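Long-range contacts in organophosphorus hydrolase (Pseudomonas pseudoalcaligenes, PDB 4LE6), which probably hydrolyses organophosphate triesters at a two-zinc centre held in a metallo-beta-lactamase fold: residues L57-L62 / K83-A88; A108-P113 / H144-V149; L243-I248 / R278-A283; I248-A253 / G292-F297; K287-G292 / L300-K305. One frame throughout, in Å; residues are numbered along the deposited sequence.

Contact 1: residues L57-L62 / K83-A88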
# COMPACT_ATOMS: atom_id res chain seq x y z
N LEU A 57 12.18 -15.83 -1.79
CA LEU A 57 13.65 -15.84 -1.88
C LEU A 57 14.28 -16.07 -0.50
O LEU A 57 13.94 -15.38 0.45
CB LEU A 57 14.14 -14.51 -2.46
CG LEU A 57 13.66 -14.15 -3.87
CD1 LEU A 57 14.24 -12.80 -4.28
CD2 LEU A 57 14.02 -15.24 -4.89
N PRO A 58 15.18 -17.07 -0.37
CA PRO A 58 15.86 -17.28 0.92
C PRO A 58 16.65 -16.06 1.34
O PRO A 58 17.34 -15.48 0.51
CB PRO A 58 16.84 -18.43 0.63
CG PRO A 58 16.28 -19.13 -0.55
CD PRO A 58 15.55 -18.09 -1.36
N ALA A 59 16.59 -15.71 2.62
CA ALA A 59 17.32 -14.57 3.12
C ALA A 59 18.83 -14.77 2.96
O ALA A 59 19.59 -13.81 2.94
CB ALA A 59 16.98 -14.34 4.60
N SER A 60 19.25 -16.03 2.84
CA SER A 60 20.68 -16.36 2.70
C SER A 60 21.27 -15.84 1.38
O SER A 60 22.49 -15.82 1.21
CB SER A 60 20.87 -17.88 2.76
OG SER A 60 20.27 -18.50 1.63
N LEU A 61 20.42 -15.44 0.45
CA LEU A 61 20.91 -14.86 -0.80
C LEU A 61 21.36 -13.41 -0.64
O LEU A 61 21.97 -12.84 -1.54
CB LEU A 61 19.83 -14.93 -1.90
CG LEU A 61 19.48 -16.36 -2.32
CD1 LEU A 61 18.29 -16.38 -3.26
CD2 LEU A 61 20.69 -17.07 -2.95
N LEU A 62 21.06 -12.79 0.51
CA LEU A 62 21.54 -11.44 0.77
C LEU A 62 22.86 -11.59 1.49
O LEU A 62 22.95 -12.38 2.41
CB LEU A 62 20.56 -10.64 1.63
CG LEU A 62 19.19 -10.38 1.01
CD1 LEU A 62 18.26 -9.87 2.09
CD2 LEU A 62 19.30 -9.39 -0.14
N LYS A 83 10.37 -19.29 5.70
CA LYS A 83 10.13 -20.03 4.47
C LYS A 83 10.57 -19.19 3.27
O LYS A 83 10.13 -19.42 2.14
CB LYS A 83 8.65 -20.44 4.38
CG LYS A 83 8.33 -21.73 5.14
CD LYS A 83 6.89 -21.76 5.62
CE LYS A 83 6.38 -23.18 5.80
NZ LYS A 83 4.89 -23.22 5.80
N GLY A 84 11.46 -18.25 3.52
CA GLY A 84 11.95 -17.35 2.49
C GLY A 84 11.21 -16.03 2.53
O GLY A 84 10.11 -15.94 3.08
N VAL A 85 11.82 -14.99 1.96
CA VAL A 85 11.23 -13.67 1.91
C VAL A 85 10.31 -13.57 0.70
O VAL A 85 10.75 -13.64 -0.45
CB VAL A 85 12.31 -12.58 1.83
CG1 VAL A 85 11.69 -11.19 1.64
CG2 VAL A 85 13.18 -12.63 3.07
N GLN A 86 9.02 -13.43 0.95
CA GLN A 86 8.07 -13.29 -0.15
C GLN A 86 8.33 -11.98 -0.86
O GLN A 86 8.17 -10.91 -0.27
CB GLN A 86 6.64 -13.30 0.38
CG GLN A 86 5.59 -13.09 -0.72
CD GLN A 86 4.19 -13.25 -0.17
OE1 GLN A 86 4.00 -13.80 0.92
NE2 GLN A 86 3.21 -12.76 -0.88
N THR A 87 8.73 -12.07 -2.12
CA THR A 87 9.19 -10.93 -2.85
C THR A 87 8.28 -10.67 -4.05
O THR A 87 7.99 -11.57 -4.84
CB THR A 87 10.63 -11.14 -3.32
OG1 THR A 87 11.48 -11.33 -2.18
CG2 THR A 87 11.14 -9.95 -4.11
N ALA A 88 7.83 -9.43 -4.16
CA ALA A 88 6.95 -8.98 -5.24
C ALA A 88 7.75 -8.83 -6.51
O ALA A 88 8.96 -8.57 -6.47
CB ALA A 88 6.34 -7.64 -4.87
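Val85 O receives the backbone N-H of Leu57 at 2.9 Å, a nearly straight bond with an N-H...O angle of 176°, and Thr87 OG1 lies 3.0 Å from the same oxygen, although its proton has another acceptor within reach. The return bond, Val85 N to Leu57 O, measures 2.6 Å and completes an antiparallel hydrogen-bonded pair. It lies where strand 45-57 ends beside strand 85-95, in the amino-terminal sheet of the metallo-beta-lactamase sandwich. Gly84 suits the entry to strand 85-95, because at its phi of 98° a beta carbon would press on the carbonyl oxygen of Lys83. Thr87 OG1 stands anti to its own carbonyl carbon (chi1 -60°), beside the backbone N; Leu57 crosses this side chain at about a right angle and sets CD1 3.8 Å from OG1. Leucine is apt here, since the branched end also reaches Leu250 on the neighbouring loop, while Thr87 touches the zinc ligand His294. After Pro58 the chain turns away in a short 3-10 segment. Its first residue, Ala59, leaves a light apolar contact, with CB 4.4 Å from Val85 CG2.

Contact 2: residues A108-P113 / H144-V149. With ZN (zinc ion), chain K; EDO (1,2-ethanediol), chain L.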
# COMPACT_ATOMS: atom_id res chain seq x y z
N ALA A 108 5.98 -14.54 -16.70
CA ALA A 108 5.11 -15.54 -17.29
C ALA A 108 5.13 -16.78 -16.40
O ALA A 108 4.90 -16.67 -15.20
CB ALA A 108 5.55 -15.86 -18.72
N GLN A 109 5.45 -17.95 -16.96
CA GLN A 109 5.49 -19.20 -16.19
C GLN A 109 6.93 -19.65 -15.88
O GLN A 109 7.14 -20.78 -15.44
CB GLN A 109 4.82 -20.34 -16.97
CG GLN A 109 3.43 -20.07 -17.53
CD GLN A 109 3.25 -20.71 -18.92
OE1 GLN A 109 3.91 -20.31 -19.89
NE2 GLN A 109 2.38 -21.70 -19.00
N CYS A 110 7.91 -18.79 -16.13
CA CYS A 110 9.32 -19.14 -15.94
C CYS A 110 9.67 -19.57 -14.52
O CYS A 110 10.56 -20.39 -14.32
CB CYS A 110 10.23 -17.98 -16.35
SG CYS A 110 10.50 -17.90 -18.16
N PHE A 111 8.98 -19.00 -13.53
CA PHE A 111 9.26 -19.30 -12.13
C PHE A 111 8.04 -19.90 -11.43
O PHE A 111 7.92 -19.82 -10.21
CB PHE A 111 9.71 -18.01 -11.42
CG PHE A 111 11.14 -17.65 -11.65
CD1 PHE A 111 12.11 -18.63 -11.78
CD2 PHE A 111 11.54 -16.32 -11.72
CE1 PHE A 111 13.43 -18.30 -12.00
CE2 PHE A 111 12.87 -15.99 -11.93
CZ PHE A 111 13.80 -16.98 -12.07
N GLY A 112 7.14 -20.50 -12.20
CA GLY A 112 5.98 -21.15 -11.61
C GLY A 112 4.73 -20.29 -11.49
O GLY A 112 4.72 -19.10 -11.82
N PRO A 113 3.65 -20.89 -10.97
CA PRO A 113 2.30 -20.33 -10.99
C PRO A 113 2.03 -19.20 -9.98
O PRO A 113 0.94 -18.65 -10.03
CB PRO A 113 1.43 -21.56 -10.67
CG PRO A 113 2.33 -22.51 -9.90
CD PRO A 113 3.77 -22.04 -10.07
N HIS A 144 11.63 -10.42 -15.61
CA HIS A 144 11.42 -9.16 -16.31
C HIS A 144 11.11 -9.37 -17.78
O HIS A 144 10.35 -8.61 -18.39
CB HIS A 144 12.66 -8.27 -16.13
CG HIS A 144 12.96 -7.98 -14.70
ND1 HIS A 144 12.57 -6.81 -14.08
CD2 HIS A 144 13.55 -8.74 -13.74
CE1 HIS A 144 12.92 -6.86 -12.80
NE2 HIS A 144 13.52 -8.01 -12.58
N ALA A 145 11.68 -10.43 -18.34
CA ALA A 145 11.65 -10.62 -19.79
C ALA A 145 10.78 -11.79 -20.24
O ALA A 145 10.30 -11.77 -21.38
CB ALA A 145 13.06 -10.79 -20.35
N CYS A 146 10.58 -12.79 -19.40
CA CYS A 146 9.81 -13.96 -19.84
C CYS A 146 8.37 -13.60 -20.22
O CYS A 146 7.74 -14.30 -21.01
CB CYS A 146 9.78 -15.04 -18.78
SG CYS A 146 11.26 -16.09 -18.78
N GLY A 147 7.85 -12.52 -19.65
CA GLY A 147 6.48 -12.10 -19.91
C GLY A 147 6.25 -11.62 -21.34
O GLY A 147 5.12 -11.36 -21.73
N LEU A 148 7.32 -11.51 -22.13
CA LEU A 148 7.21 -11.14 -23.53
C LEU A 148 6.51 -12.20 -24.38
O LEU A 148 6.10 -11.93 -25.50
CB LEU A 148 8.59 -10.88 -24.12
CG LEU A 148 9.21 -9.54 -23.75
CD1 LEU A 148 10.68 -9.55 -24.12
CD2 LEU A 148 8.48 -8.36 -24.43
N VAL A 149 6.44 -13.43 -23.87
CA VAL A 149 5.92 -14.55 -24.65
C VAL A 149 4.78 -15.27 -23.91
O VAL A 149 4.90 -15.62 -22.73
CB VAL A 149 7.05 -15.56 -24.99
CG1 VAL A 149 6.53 -16.69 -25.90
CG2 VAL A 149 8.23 -14.85 -25.65
ZN ZN K . 14.16 -8.99 -10.87
C1 EDO L . 10.30 -21.75 -7.06
O1 EDO L . 9.47 -20.60 -7.31
C2 EDO L . 10.70 -22.37 -8.38
O2 EDO L . 9.89 -21.80 -9.41
O HOH W 1 3.63 -17.59 -20.96
O HOH W 2 15.37 -10.27 -11.35
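Cys110 and Cys146 are joined by a disulfide, SG to SG 2.1 Å, and the tight part of the contact is gathered round it. The bridge has a chi3 of -78°, near the relaxed value of about 90° in magnitude. Next to it Ala108 turns its methyl to the other segment, with CB 3.5 Å from Cys146 O and 4.3 Å from Cys146 CB; a small residue fits where the backbones come so near. Gly147 N lies 4.0 Å from Ala108 N where the two backbones pass. Cys146 lies two residues after the last histidine of the HxHxDH metal-binding motif of the metallo-beta-lactamase superfamily, His144, which binds a zinc ion through NE2 at 2.1 Å. Asp104 holds the ND1 of that ring, a second-shell bond that fixes its rotation. Toward the solvent the two segments part, and water takes over: one molecule donates to both Gln109 OE1 and Val149 O, a role for which a long amide side chain is well suited. Farther round the turn Gln109-Gly112, a 1,2-ethanediol, probably from the crystallisation liquor, makes only weak bonds to Phe111 O.

Contact 3: residues L243-I248 / R278-A283. With ZN (zinc ion), chain J; ZN (zinc ion), chain K.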
# COMPACT_ATOMS: atom_id res chain seq x y z
N LEU A 243 11.42 7.41 -11.80
CA LEU A 243 12.47 6.52 -12.24
C LEU A 243 12.00 5.09 -12.05
O LEU A 243 11.79 4.65 -10.92
CB LEU A 243 13.75 6.76 -11.46
CG LEU A 243 14.95 5.94 -11.93
CD1 LEU A 243 15.51 6.50 -13.24
CD2 LEU A 243 16.01 5.91 -10.85
N VAL A 244 11.80 4.39 -13.15
CA VAL A 244 11.43 2.98 -13.11
C VAL A 244 12.75 2.25 -13.09
O VAL A 244 13.42 2.14 -14.13
CB VAL A 244 10.60 2.56 -14.31
CG1 VAL A 244 10.16 1.10 -14.15
CG2 VAL A 244 9.42 3.49 -14.46
N TRP A 245 13.13 1.77 -11.91
CA TRP A 245 14.56 1.57 -11.67
C TRP A 245 15.05 0.14 -11.84
O TRP A 245 16.25 -0.10 -11.88
CB TRP A 245 15.04 2.20 -10.34
CG TRP A 245 14.75 1.49 -9.05
CD1 TRP A 245 14.18 0.26 -8.87
CD2 TRP A 245 15.03 2.00 -7.74
NE1 TRP A 245 14.10 -0.03 -7.53
CE2 TRP A 245 14.61 1.02 -6.82
CE3 TRP A 245 15.61 3.18 -7.26
CZ2 TRP A 245 14.75 1.19 -5.44
CZ3 TRP A 245 15.75 3.34 -5.89
CH2 TRP A 245 15.32 2.35 -5.00
N GLY A 246 14.12 -0.80 -11.98
CA GLY A 246 14.48 -2.18 -12.15
C GLY A 246 14.88 -2.80 -10.82
O GLY A 246 14.19 -2.65 -9.81
N ASP A 247 16.01 -3.50 -10.83
CA ASP A 247 16.49 -4.28 -9.71
C ASP A 247 17.63 -3.60 -8.94
O ASP A 247 18.57 -4.26 -8.47
CB ASP A 247 16.90 -5.66 -10.21
CG ASP A 247 15.71 -6.56 -10.50
OD1 ASP A 247 14.58 -6.04 -10.60
OD2 ASP A 247 15.91 -7.79 -10.64
N ILE A 248 17.55 -2.28 -8.79
CA ILE A 248 18.46 -1.52 -7.92
C ILE A 248 18.54 -2.14 -6.53
O ILE A 248 19.60 -2.16 -5.90
CB ILE A 248 17.97 -0.05 -7.75
CG1 ILE A 248 18.02 0.67 -9.10
CG2 ILE A 248 18.78 0.70 -6.68
CD1 ILE A 248 19.38 0.58 -9.81
N ARG A 278 24.63 5.23 -5.73
CA ARG A 278 24.47 6.43 -6.55
C ARG A 278 23.00 6.75 -6.83
O ARG A 278 22.56 7.91 -6.67
CB ARG A 278 25.21 6.26 -7.87
CG ARG A 278 25.02 7.41 -8.83
CD ARG A 278 26.05 7.36 -9.95
NE ARG A 278 25.91 6.16 -10.76
CZ ARG A 278 25.04 6.02 -11.77
NH1 ARG A 278 24.99 4.89 -12.44
NH2 ARG A 278 24.23 7.02 -12.10
N ILE A 279 22.26 5.74 -7.26
CA ILE A 279 20.86 5.95 -7.60
C ILE A 279 20.04 6.34 -6.36
O ILE A 279 19.13 7.17 -6.44
CB ILE A 279 20.27 4.68 -8.27
CG1 ILE A 279 20.94 4.44 -9.64
CG2 ILE A 279 18.74 4.79 -8.44
CD1 ILE A 279 20.77 5.57 -10.64
N LEU A 280 20.35 5.75 -5.21
CA LEU A 280 19.60 6.09 -4.01
C LEU A 280 19.90 7.53 -3.65
O LEU A 280 18.98 8.32 -3.35
CB LEU A 280 19.97 5.17 -2.84
CG LEU A 280 19.41 3.75 -2.90
CD1 LEU A 280 20.06 2.90 -1.81
CD2 LEU A 280 17.89 3.75 -2.76
N ALA A 281 21.18 7.89 -3.69
CA ALA A 281 21.57 9.26 -3.38
C ALA A 281 20.83 10.26 -4.29
O ALA A 281 20.26 11.25 -3.81
CB ALA A 281 23.07 9.43 -3.51
N GLU A 282 20.82 9.98 -5.60
CA GLU A 282 20.15 10.85 -6.56
C GLU A 282 18.63 10.92 -6.35
O GLU A 282 18.03 12.00 -6.40
CB GLU A 282 20.45 10.36 -7.99
CG GLU A 282 19.54 10.92 -9.07
CD GLU A 282 19.97 10.49 -10.47
OE1 GLU A 282 20.78 9.54 -10.59
OE2 GLU A 282 19.50 11.11 -11.45
N ALA A 283 18.00 9.77 -6.15
CA ALA A 283 16.56 9.73 -5.92
C ALA A 283 16.20 10.53 -4.67
O ALA A 283 15.21 11.28 -4.65
CB ALA A 283 16.09 8.30 -5.77
ZN ZN J . 17.13 -9.18 -11.90
ZN ZN K . 14.16 -8.99 -10.87
O HOH W 2 15.37 -10.27 -11.35
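Ile279 CG2 fits between two residues of the strand, 3.7 Å from Trp245 CE3 and 3.8 Å from Leu243 CD2. This is helix-on-sheet packing of the alpha-beta/beta-alpha sandwich: helix 269-286 lies over the second sheet, and its part 278-283 runs nearly antiparallel to strand 243-246, the two short axes 11.7 Å apart at closest approach. The next residue, Leu280, sends CD2 to the far end of the indole, 3.7 Å from Trp245 CH2, while Ile279 CG1 meets Ile248 CD1 at a longer 4.2 Å. Branched aliphatic residues suit the helix face, since their methyls settle against the carbon atoms of the broad ring and bring no polar group of their own.

Trp245 CG sits between the backbone N and the carbonyl carbon (chi1 78°), and Ile248 CB stands 3.5 Å above the ring plane, over its centre. Val290 of the adjoining strand also touches the tryptophan, and Phe256 and Tyr310 pack against Leu280. Farther out, backbone bonds tie Leu243 and Trp245 to strand 289-292. Between the tryptophan and Ile248 the chain passes through Gly246, whose positive phi suits glycine, to Asp247. The N of Asp247 is hydrogen-bonded to His230 NE2, and its carboxylate oxygen OD2 bridges the two zinc ions, at 2.1 and 2.2 Å.

Contact 4: residues I248-A253 / G292-F297. With ZN (zinc ion), chain K.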
# COMPACT_ATOMS: atom_id res chain seq x y z
N ILE A 248 17.55 -2.28 -8.79
CA ILE A 248 18.46 -1.52 -7.92
C ILE A 248 18.54 -2.14 -6.53
O ILE A 248 19.60 -2.16 -5.90
CB ILE A 248 17.97 -0.05 -7.75
CG1 ILE A 248 18.02 0.67 -9.10
CG2 ILE A 248 18.78 0.70 -6.68
CD1 ILE A 248 19.38 0.58 -9.81
N LEU A 249 17.43 -2.65 -6.05
CA LEU A 249 17.49 -3.43 -4.84
C LEU A 249 16.35 -4.42 -4.82
O LEU A 249 15.35 -4.27 -5.52
CB LEU A 249 17.53 -2.57 -3.58
CG LEU A 249 16.38 -1.62 -3.25
CD1 LEU A 249 15.33 -2.32 -2.38
CD2 LEU A 249 16.94 -0.41 -2.54
N LEU A 250 16.56 -5.44 -4.02
CA LEU A 250 15.72 -6.61 -3.99
C LEU A 250 14.94 -6.73 -2.69
O LEU A 250 13.93 -7.42 -2.65
CB LEU A 250 16.61 -7.84 -4.12
CG LEU A 250 16.08 -8.92 -5.05
CD1 LEU A 250 16.70 -8.76 -6.44
CD2 LEU A 250 16.40 -10.26 -4.43
N ASN A 251 15.42 -6.09 -1.62
CA ASN A 251 14.76 -6.19 -0.31
C ASN A 251 14.70 -4.84 0.37
O ASN A 251 15.72 -4.32 0.83
CB ASN A 251 15.51 -7.20 0.56
CG ASN A 251 14.76 -7.52 1.86
OD1 ASN A 251 14.27 -6.63 2.55
ND2 ASN A 251 14.67 -8.81 2.19
N HIS A 252 13.50 -4.28 0.43
CA HIS A 252 13.29 -2.92 0.93
C HIS A 252 13.61 -2.82 2.43
O HIS A 252 13.94 -1.75 2.93
CB HIS A 252 11.85 -2.49 0.71
CG HIS A 252 10.90 -3.16 1.65
ND1 HIS A 252 10.46 -4.45 1.47
CD2 HIS A 252 10.34 -2.73 2.81
CE1 HIS A 252 9.66 -4.79 2.47
NE2 HIS A 252 9.57 -3.76 3.29
N ALA A 253 13.53 -3.94 3.14
CA ALA A 253 13.70 -3.91 4.59
C ALA A 253 15.16 -3.89 4.97
O ALA A 253 15.48 -3.59 6.11
CB ALA A 253 13.02 -5.10 5.25
N GLY A 292 9.77 0.44 -8.44
CA GLY A 292 10.76 -0.60 -8.20
C GLY A 292 10.22 -2.01 -8.36
O GLY A 292 9.30 -2.44 -7.65
N ALA A 293 10.86 -2.75 -9.25
CA ALA A 293 10.38 -4.07 -9.64
C ALA A 293 10.17 -5.02 -8.48
O ALA A 293 9.32 -5.92 -8.54
CB ALA A 293 11.34 -4.68 -10.64
N HIS A 294 10.94 -4.84 -7.41
CA HIS A 294 10.85 -5.76 -6.27
C HIS A 294 10.52 -5.08 -4.95
O HIS A 294 10.71 -5.65 -3.86
CB HIS A 294 12.13 -6.59 -6.15
CG HIS A 294 12.39 -7.42 -7.37
ND1 HIS A 294 11.48 -8.34 -7.84
CD2 HIS A 294 13.43 -7.44 -8.24
CE1 HIS A 294 11.94 -8.89 -8.95
NE2 HIS A 294 13.12 -8.35 -9.22
N LEU A 295 9.98 -3.87 -5.04
CA LEU A 295 9.48 -3.18 -3.87
C LEU A 295 8.03 -3.65 -3.66
O LEU A 295 7.40 -4.10 -4.61
CB LEU A 295 9.56 -1.66 -4.07
CG LEU A 295 10.98 -1.14 -4.33
CD1 LEU A 295 10.97 0.36 -4.57
CD2 LEU A 295 11.92 -1.48 -3.18
N PRO A 296 7.52 -3.57 -2.42
CA PRO A 296 6.15 -4.00 -2.15
C PRO A 296 5.17 -3.28 -3.06
O PRO A 296 5.25 -2.07 -3.22
CB PRO A 296 5.95 -3.63 -0.69
CG PRO A 296 7.34 -3.61 -0.11
CD PRO A 296 8.17 -3.04 -1.21
N PHE A 297 4.32 -4.05 -3.73
CA PHE A 297 3.45 -3.52 -4.77
C PHE A 297 2.57 -2.45 -4.15
O PHE A 297 2.11 -2.63 -3.01
CB PHE A 297 2.58 -4.65 -5.33
CG PHE A 297 1.60 -4.19 -6.33
CD1 PHE A 297 1.98 -4.03 -7.65
CD2 PHE A 297 0.31 -3.85 -5.96
CE1 PHE A 297 1.09 -3.56 -8.59
CE2 PHE A 297 -0.59 -3.38 -6.89
CZ PHE A 297 -0.19 -3.23 -8.21
ZN ZN K . 14.16 -8.99 -10.87
O HOH W 3 13.58 -3.08 -7.25
O HOH W 4 11.50 -5.59 -1.30
O HOH W 2 15.37 -10.27 -11.35
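His294, His252 and Leu295 carry this contact between two loops at the zinc site. The His294 ring lies beside Leu250, both side chains pointing the same way, with CD2 of the histidine 4.0 Å from Leu250 CD1. Its NE2 binds a zinc ion at 2.1 Å, as the last zinc ligand in the sequence of this metallo-beta-lactamase fold, and ND1 is held by Ala88 O. His252 offers a ring face instead: Pro296 CG lies over it, 3.8 Å from the centroid, in a CH-pi contact offset toward the rim, with Ala253 CB over the opposite face. The compact, rigid proline ring presents its CG and CD to the imidazole, and Glu316 of the second subunit packs on both residues. Leu295 drives CD2 between Leu249 CD1, at 3.6 Å, and His252 CB, crossing Leu249 at about a right angle. The backbones themselves meet through water: one molecule links Leu249 O to His294 N, and another donates to His294 O at 2.7 Å while accepting from His252 N. No hydrogen bond passes directly between the two segments, so waters and apolar contacts link them, while zinc and Ala88 O probably fix the ring of His294.

Contact 5: residues K287-G292 / L300-K305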
# COMPACT_ATOMS: atom_id res chain seq x y z
N LYS A 287 14.33 14.11 -4.98
CA LYS A 287 12.96 13.78 -4.53
C LYS A 287 12.09 13.19 -5.64
O LYS A 287 10.91 13.50 -5.75
CB LYS A 287 12.27 15.02 -3.97
CG LYS A 287 12.94 15.64 -2.76
CD LYS A 287 12.16 16.86 -2.30
CE LYS A 287 12.75 17.49 -1.05
NZ LYS A 287 11.87 18.59 -0.56
N LEU A 288 12.65 12.32 -6.46
CA LEU A 288 11.88 11.83 -7.59
C LEU A 288 11.05 10.65 -7.15
O LEU A 288 11.32 10.05 -6.11
CB LEU A 288 12.77 11.46 -8.77
CG LEU A 288 14.04 10.66 -8.49
CD1 LEU A 288 13.71 9.22 -8.17
CD2 LEU A 288 14.98 10.77 -9.67
N TRP A 289 10.00 10.36 -7.90
CA TRP A 289 9.22 9.16 -7.65
C TRP A 289 10.05 7.97 -8.14
O TRP A 289 10.77 8.07 -9.14
CB TRP A 289 7.90 9.19 -8.41
CG TRP A 289 6.87 10.15 -7.90
CD1 TRP A 289 6.61 11.40 -8.37
CD2 TRP A 289 5.93 9.92 -6.84
NE1 TRP A 289 5.57 11.96 -7.67
CE2 TRP A 289 5.14 11.08 -6.72
CE3 TRP A 289 5.68 8.84 -5.99
CZ2 TRP A 289 4.12 11.19 -5.78
CZ3 TRP A 289 4.67 8.96 -5.05
CH2 TRP A 289 3.90 10.12 -4.95
N VAL A 290 9.89 6.84 -7.48
CA VAL A 290 10.58 5.62 -7.86
C VAL A 290 9.53 4.53 -8.10
O VAL A 290 8.53 4.46 -7.38
CB VAL A 290 11.56 5.21 -6.75
CG1 VAL A 290 12.02 3.78 -6.93
CG2 VAL A 290 12.75 6.18 -6.74
N ALA A 291 9.76 3.72 -9.13
CA ALA A 291 8.95 2.53 -9.41
C ALA A 291 9.89 1.32 -9.43
O ALA A 291 10.74 1.22 -10.34
CB ALA A 291 8.24 2.68 -10.74
N GLY A 292 9.77 0.44 -8.44
CA GLY A 292 10.76 -0.60 -8.20
C GLY A 292 10.22 -2.01 -8.36
O GLY A 292 9.30 -2.44 -7.65
N LEU A 300 5.60 2.02 -5.73
CA LEU A 300 5.71 3.45 -5.99
C LEU A 300 5.96 4.23 -4.71
O LEU A 300 5.34 3.95 -3.68
CB LEU A 300 4.43 3.96 -6.63
CG LEU A 300 4.17 3.44 -8.04
CD1 LEU A 300 2.73 3.72 -8.44
CD2 LEU A 300 5.15 4.10 -9.01
N GLY A 301 6.85 5.21 -4.75
CA GLY A 301 7.13 5.99 -3.57
C GLY A 301 8.37 6.84 -3.72
O GLY A 301 8.83 7.06 -4.84
N HIS A 302 8.90 7.31 -2.60
CA HIS A 302 10.08 8.17 -2.60
C HIS A 302 11.14 7.57 -1.70
O HIS A 302 10.84 6.75 -0.83
CB HIS A 302 9.77 9.57 -2.08
CG HIS A 302 8.83 10.34 -2.93
ND1 HIS A 302 7.46 10.21 -2.83
CD2 HIS A 302 9.05 11.27 -3.90
CE1 HIS A 302 6.88 11.02 -3.70
NE2 HIS A 302 7.82 11.67 -4.36
N VAL A 303 12.37 8.01 -1.93
CA VAL A 303 13.50 7.65 -1.10
C VAL A 303 13.88 8.83 -0.23
O VAL A 303 14.05 9.94 -0.73
CB VAL A 303 14.74 7.32 -1.97
CG1 VAL A 303 15.90 6.87 -1.09
CG2 VAL A 303 14.39 6.26 -2.98
N ARG A 304 14.05 8.58 1.07
CA ARG A 304 14.45 9.59 2.02
C ARG A 304 15.82 9.23 2.56
O ARG A 304 16.11 8.06 2.84
CB ARG A 304 13.45 9.64 3.18
CG ARG A 304 13.81 10.60 4.31
CD ARG A 304 12.72 10.63 5.40
NE ARG A 304 12.77 9.44 6.26
CZ ARG A 304 11.75 8.64 6.54
NH1 ARG A 304 10.53 8.86 6.07
NH2 ARG A 304 11.95 7.59 7.32
N LYS A 305 16.68 10.24 2.70
CA LYS A 305 17.98 10.02 3.28
C LYS A 305 17.85 10.01 4.81
O LYS A 305 17.20 10.87 5.38
CB LYS A 305 18.96 11.09 2.84
CG LYS A 305 20.39 10.78 3.25
CD LYS A 305 21.36 11.90 2.92
CE LYS A 305 22.77 11.53 3.33
NZ LYS A 305 22.85 11.30 4.80
O HOH W 5 7.83 14.16 -5.72
O HOH W 6 12.73 10.09 -3.77
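In both Trp289 and His302 CG lies anti to the carbonyl carbon (chi1 -72° and -65°), beside the backbone N, and the two rings meet across a beta hairpin, strands 289-292 and 300-305 of the second sheet of the sandwich. His302 CE1 stands 3.1 Å above one face of the indole, toward its rim, and comes within 3.3 Å of Trp289 CZ3. The two ring planes are inclined by 44°, an oblique pairing. The imidazole's polar side is used too: a water lies 2.8 Å from NE2 and donates to Lys287 O, and Phe78 of the second subunit stacks on the ring.

Beside the aromatic pair along the strands, Val290 and Gly301 form an antiparallel hydrogen-bonded pair, Val290 N to Gly301 O at 2.9 Å and Gly301 N to Val290 O at 3.2 Å. A glycine suits the almost fully stretched backbone there. Val290 and Val303 turn to helix 269-286, where both touch Ala283, and their CG2 methyls lie 4.1 Å apart; beta-branched residues suit such extended strands. On the other face Leu300 touches Tyr38 of the first sheet, and its CD2 comes 3.8 Å from the small methyl CB of Ala291.

Overall arrangement
Contacts 2, 3 and 4 converge on the two-zinc site: His144, Asp247 and His294 bind one zinc ion together with Asp143, and Asp247 shares the other with His139, His141 and His226. Contacts 2 and 3 thus meet at the metal although their centres are 24 Å apart. Contact 1 reaches the site from the second shell, through Ala88 O, 2.9 Å from His294 ND1. Contact 5 adjoins contact 3, centres about 8 Å apart, where Leu243 N lies 2.8 Å from Trp289 O in neighbouring strands. Ile248 belongs to contacts 3 and 4, Gly292 to 4 and 5. Contacts 1, 4 and 5 also touch the second subunit.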